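PDB 2YEQ: alkaline phosphatase D from Bacillus subtilis, which hydrolyses phosphate esters, acting as a secreted phosphodiesterase and alkaline phosphatase with an iron- and calcium-containing active site. Local coordinates for residues 411-423 against 494-506. Residues are numbered along the deposited sequence; the frame is centred on the assembly and turned at random.
Sequences TSGGNGADKRADT and GGVKQSDEVEEDR. With EDO (1,2-ethanediol), chain M; EDO (1,2-ethanediol), chain N; PO4 (phosphate ion), chain B.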
loop_
_atom_site.group_PDB
_atom_site.type_symbol
_atom_site.label_atom_id
_atom_site.label_comp_id
_atom_site.label_asym_id
_atom_site.label_seq_id
_atom_site.Cartn_x
_atom_site.Cartn_y
_atom_site.Cartn_z
ATOM N N THR A 411 -11.540 -0.004 -1.062
ATOM C CA THR A 411 -12.853 -0.651 -1.016
ATOM C C THR A 411 -13.100 -1.662 0.113
ATOM O O THR A 411 -14.239 -1.926 0.446
ATOM C CB THR A 411 -13.099 -1.479 -2.305
ATOM O OG1 THR A 411 -11.948 -2.303 -2.541
ATOM C CG2 THR A 411 -13.374 -0.537 -3.516
ATOM N N SER A 412 -12.055 -2.290 0.644
ATOM C CA SER A 412 -12.250 -3.447 1.549
ATOM C C SER A 412 -13.143 -3.053 2.699
ATOM O O SER A 412 -12.932 -2.010 3.334
ATOM C CB SER A 412 -10.916 -3.965 2.090
ATOM O OG SER A 412 -10.032 -4.234 1.036
ATOM N N GLY A 413 -14.186 -3.851 2.897
ATOM C CA GLY A 413 -15.137 -3.647 3.979
ATOM C C GLY A 413 -16.443 -3.019 3.555
ATOM O O GLY A 413 -17.427 -3.078 4.286
ATOM N N GLY A 414 -16.489 -2.449 2.354
ATOM C CA GLY A 414 -17.760 -1.945 1.837
ATOM C C GLY A 414 -18.007 -0.490 2.217
ATOM O O GLY A 414 -17.064 0.270 2.455
ATOM N N ASN A 415 -19.270 -0.091 2.296
ATOM C CA ASN A 415 -19.587 1.334 2.357
ATOM C C ASN A 415 -19.202 2.007 3.664
ATOM O O ASN A 415 -18.808 3.194 3.680
ATOM C CB ASN A 415 -21.066 1.566 2.069
ATOM C CG ASN A 415 -21.456 1.160 0.669
ATOM O OD1 ASN A 415 -20.632 1.202 -0.264
ATOM N ND2 ASN A 415 -22.709 0.757 0.507
ATOM N N GLY A 416 -19.317 1.264 4.760
ATOM C CA GLY A 416 -18.865 1.773 6.047
ATOM C C GLY A 416 -19.758 2.898 6.558
ATOM O O GLY A 416 -20.958 2.970 6.233
ATOM N N ALA A 417 -19.163 3.772 7.354
ATOM C CA ALA A 417 -19.930 4.771 8.108
ATOM C C ALA A 417 -18.983 5.804 8.692
ATOM O O ALA A 417 -17.763 5.674 8.586
ATOM C CB ALA A 417 -20.751 4.085 9.205
ATOM N N ASP A 418 -19.526 6.876 9.271
ATOM C CA ASP A 418 -18.660 7.881 9.872
ATOM C C ASP A 418 -18.013 7.359 11.162
ATOM O O ASP A 418 -16.873 7.689 11.478
ATOM C CB ASP A 418 -19.427 9.193 10.139
ATOM C CG ASP A 418 -18.510 10.374 10.252
ATOM O OD1 ASP A 418 -18.021 10.878 9.199
ATOM O OD2 ASP A 418 -18.225 10.773 11.397
ATOM N N LYS A 419 -18.747 6.524 11.873
ATOM C CA LYS A 419 -18.387 6.071 13.209
ATOM C C LYS A 419 -18.900 4.644 13.389
ATOM O O LYS A 419 -19.895 4.279 12.770
ATOM C CB LYS A 419 -19.099 6.991 14.217
ATOM C CG LYS A 419 -18.671 6.896 15.665
ATOM C CD LYS A 419 -19.292 8.076 16.463
ATOM C CE LYS A 419 -19.319 7.818 17.960
ATOM N NZ LYS A 419 -19.186 9.095 18.717
ATOM N N ARG A 420 -18.255 3.884 14.274
ATOM C CA ARG A 420 -18.617 2.487 14.596
ATOM C C ARG A 420 -19.072 2.365 16.061
ATOM O O ARG A 420 -18.978 3.309 16.823
ATOM C CB ARG A 420 -17.375 1.601 14.461
ATOM C CG ARG A 420 -16.881 1.401 13.097
ATOM C CD ARG A 420 -16.252 0.043 12.962
ATOM N NE ARG A 420 -14.806 0.009 13.175
ATOM C CZ ARG A 420 -13.911 -0.280 12.211
ATOM N NH1 ARG A 420 -14.283 -0.516 10.935
ATOM N NH2 ARG A 420 -12.626 -0.325 12.518
ATOM N N ALA A 421 -19.516 1.173 16.446
ATOM C CA ALA A 421 -19.963 0.894 17.813
ATOM C C ALA A 421 -18.852 1.018 18.866
ATOM O O ALA A 421 -19.131 1.350 19.999
ATOM C CB ALA A 421 -20.593 -0.485 17.868
ATOM N N ASP A 422 -17.597 0.786 18.498
ATOM C CA ASP A 422 -16.508 0.773 19.471
ATOM C C ASP A 422 -15.640 2.026 19.399
ATOM O O ASP A 422 -14.671 2.168 20.137
ATOM C CB ASP A 422 -15.638 -0.493 19.298
ATOM C CG ASP A 422 -15.001 -0.599 17.918
ATOM O OD1 ASP A 422 -15.319 0.218 17.025
ATOM O OD2 ASP A 422 -14.168 -1.506 17.721
ATOM N N THR A 423 -15.990 2.959 18.521
ATOM C CA THR A 423 -15.170 4.156 18.342
ATOM C C THR A 423 -14.943 4.967 19.616
ATOM O O THR A 423 -13.798 5.312 19.942
ATOM C CB THR A 423 -15.764 5.083 17.262
ATOM O OG1 THR A 423 -15.900 4.355 16.041
ATOM C CG2 THR A 423 -14.862 6.299 17.038
ATOM N N GLY A 494 -24.705 11.704 2.349
ATOM C CA GLY A 494 -25.156 10.429 1.819
ATOM C C GLY A 494 -24.527 9.224 2.506
ATOM O O GLY A 494 -24.830 8.094 2.136
ATOM N N GLY A 495 -23.650 9.457 3.485
ATOM C CA GLY A 495 -22.988 8.367 4.195
ATOM C C GLY A 495 -23.747 7.937 5.443
ATOM O O GLY A 495 -24.318 8.778 6.141
ATOM N N VAL A 496 -23.737 6.639 5.741
ATOM C CA VAL A 496 -24.250 6.151 7.019
ATOM C C VAL A 496 -23.489 6.843 8.147
ATOM O O VAL A 496 -22.291 7.048 8.058
ATOM C CB VAL A 496 -24.123 4.613 7.144
ATOM C CG1 VAL A 496 -24.545 4.140 8.542
ATOM C CG2 VAL A 496 -24.952 3.923 6.060
ATOM N N LYS A 497 -24.195 7.243 9.197
ATOM C CA LYS A 497 -23.582 8.057 10.246
ATOM C C LYS A 497 -22.864 7.190 11.273
ATOM O O LYS A 497 -21.725 7.449 11.628
ATOM C CB LYS A 497 -24.644 8.909 10.956
ATOM C CG LYS A 497 -25.530 9.724 10.024
ATOM C CD LYS A 497 -24.804 10.913 9.454
ATOM C CE LYS A 497 -24.878 12.127 10.390
ATOM N NZ LYS A 497 -26.164 12.884 10.275
ATOM N N GLN A 498 -23.547 6.165 11.757
ATOM C CA GLN A 498 -22.962 5.270 12.731
ATOM C C GLN A 498 -23.420 3.852 12.469
ATOM O O GLN A 498 -24.609 3.623 12.346
ATOM C CB GLN A 498 -23.340 5.676 14.155
ATOM C CG GLN A 498 -22.707 4.745 15.208
ATOM C CD GLN A 498 -22.476 5.415 16.534
ATOM O OE1 GLN A 498 -22.933 6.528 16.771
ATOM N NE2 GLN A 498 -21.758 4.740 17.412
ATOM N N SER A 499 -22.476 2.907 12.386
ATOM C CA SER A 499 -22.822 1.495 12.208
ATOM C C SER A 499 -22.702 0.750 13.528
ATOM O O SER A 499 -22.205 1.311 14.517
ATOM C CB SER A 499 -21.882 0.855 11.208
ATOM O OG SER A 499 -20.602 0.791 11.771
ATOM N N ASP A 500 -23.116 -0.519 13.543
ATOM C CA ASP A 500 -22.840 -1.368 14.708
ATOM C C ASP A 500 -21.611 -2.264 14.535
ATOM O O ASP A 500 -21.420 -3.196 15.306
ATOM C CB ASP A 500 -24.059 -2.178 15.162
ATOM C CG ASP A 500 -24.995 -2.501 14.048
ATOM O OD1 ASP A 500 -24.539 -3.086 13.041
ATOM O OD2 ASP A 500 -26.192 -2.170 14.189
ATOM N N GLU A 501 -20.762 -1.950 13.561
ATOM C CA GLU A 501 -19.512 -2.678 13.360
ATOM C C GLU A 501 -18.546 -2.433 14.538
ATOM O O GLU A 501 -18.621 -1.392 15.208
ATOM C CB GLU A 501 -18.847 -2.288 12.014
ATOM C CG GLU A 501 -19.019 -3.325 10.847
ATOM C CD GLU A 501 -17.803 -3.410 9.863
ATOM O OE1 GLU A 501 -16.632 -3.170 10.261
ATOM O OE2 GLU A 501 -18.020 -3.736 8.674
ATOM N N VAL A 502 -17.662 -3.405 14.797
ATOM C CA VAL A 502 -16.572 -3.257 15.763
ATOM C C VAL A 502 -15.322 -3.798 15.100
ATOM O O VAL A 502 -15.418 -4.492 14.101
ATOM C CB VAL A 502 -16.845 -4.015 17.075
ATOM C CG1 VAL A 502 -18.050 -3.419 17.791
ATOM C CG2 VAL A 502 -17.062 -5.525 16.806
ATOM N N GLU A 503 -14.149 -3.476 15.628
ATOM C CA GLU A 503 -12.911 -3.922 14.998
ATOM C C GLU A 503 -12.865 -5.455 14.771
ATOM O O GLU A 503 -12.397 -5.902 13.719
ATOM C CB GLU A 503 -11.702 -3.476 15.809
ATOM C CG GLU A 503 -10.356 -3.819 15.185
ATOM C CD GLU A 503 -10.113 -3.139 13.842
ATOM O OE1 GLU A 503 -10.635 -2.023 13.651
ATOM O OE2 GLU A 503 -9.387 -3.727 12.990
ATOM N N GLU A 504 -13.362 -6.232 15.748
ATOM C CA GLU A 504 -13.354 -7.708 15.673
ATOM C C GLU A 504 -14.044 -8.234 14.384
ATOM O O GLU A 504 -13.759 -9.345 13.930
ATOM C CB GLU A 504 -13.993 -8.326 16.935
ATOM C CG GLU A 504 -13.761 -9.861 17.133
ATOM C CD GLU A 504 -12.317 -10.246 17.551
ATOM O OE1 GLU A 504 -11.604 -9.431 18.170
ATOM O OE2 GLU A 504 -11.899 -11.390 17.267
ATOM N N ASP A 505 -14.929 -7.444 13.783
ATOM C CA ASP A 505 -15.603 -7.884 12.545
ATOM C C ASP A 505 -14.656 -8.186 11.387
ATOM O O ASP A 505 -14.894 -9.121 10.626
ATOM C CB ASP A 505 -16.667 -6.894 12.116
ATOM C CG ASP A 505 -17.829 -6.842 13.092
ATOM O OD1 ASP A 505 -18.171 -7.872 13.707
ATOM O OD2 ASP A 505 -18.407 -5.762 13.269
ATOM N N ARG A 506 -13.568 -7.437 11.282
ATOM C CA ARG A 506 -12.581 -7.693 10.248
ATOM C C ARG A 506 -11.935 -9.103 10.429
ATOM O O ARG A 506 -11.866 -9.866 9.471
ATOM C CB ARG A 506 -11.540 -6.570 10.217
ATOM C CG ARG A 506 -10.528 -6.661 9.077
ATOM C CD ARG A 506 -9.726 -5.390 8.932
ATOM N NE ARG A 506 -9.031 -5.032 10.172
ATOM C CZ ARG A 506 -7.752 -5.256 10.449
ATOM N NH1 ARG A 506 -6.926 -5.837 9.570
ATOM N NH2 ARG A 506 -7.274 -4.870 11.628
HETATM C C1 EDO M . -11.802 -5.896 18.702
HETATM O O1 EDO M . -13.147 -5.436 18.508
HETATM C C2 EDO M . -11.594 -6.378 20.140
HETATM O O2 EDO M . -12.128 -7.698 20.289
HETATM C C1 EDO N . -22.042 11.204 7.403
HETATM O O1 EDO N . -23.331 11.675 6.967
HETATM C C2 EDO N . -21.357 12.096 8.434
HETATM O O2 EDO N . -20.002 12.350 8.051
HETATM P P PO4 B . -6.703 -7.051 5.777
HETATM O O1 PO4 B . -7.434 -7.086 7.069
HETATM O O2 PO4 B . -5.417 -7.819 5.722
HETATM O O3 PO4 B . -7.634 -7.222 4.594
HETATM O O4 PO4 B . -6.076 -5.636 5.598
HETATM O O HOH W 1 -17.776 -5.440 5.758
HETATM O O HOH W 2 -21.917 4.827 4.149
#
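Arg-420 and Glu-503 meet in a short salt bridge, NH2 to OE1 at 2.9 Å, with the guanidinium and carboxylate planes turned 65° apart. The Glu-501 carboxylate lies nearly parallel to the guanidinium (12° between planes) but displaced from its plane, OE1 3.6 Å from Arg-420 NH1, a long bridge of charge alone. The other oxygen of Glu-503, OE2, is gripped side-on by Arg-506, lying in its guanidinium plane 2.8 Å from NH2 and 3.1 Å from NE; Arg-506 NH1 holds a phosphate ion. An alanine in place of Arg-506 would probably leave Glu-503 OE2 without both donors and its carboxylate freer to turn away from Arg-420. Asp-422 OD2 receives Glu-503 N at 2.9 Å from above the carboxylate plane; chi1 of 60° sets CG between backbone N and carbonyl carbon, which brings OD2 to that N-H. Backbone bonds align the loops: Ser-499 N to Lys-419 O (2.9 Å) and Ala-421 N to Glu-501 O. Lys-419 and Gln-498 run side by side, though the Lys-419 ammonium pairs with Asp-424. The contact thus ties the loop ahead of helix 423-429 to the start of the C-terminal helix 504-520, and its alternating charges probably offset one another across the network.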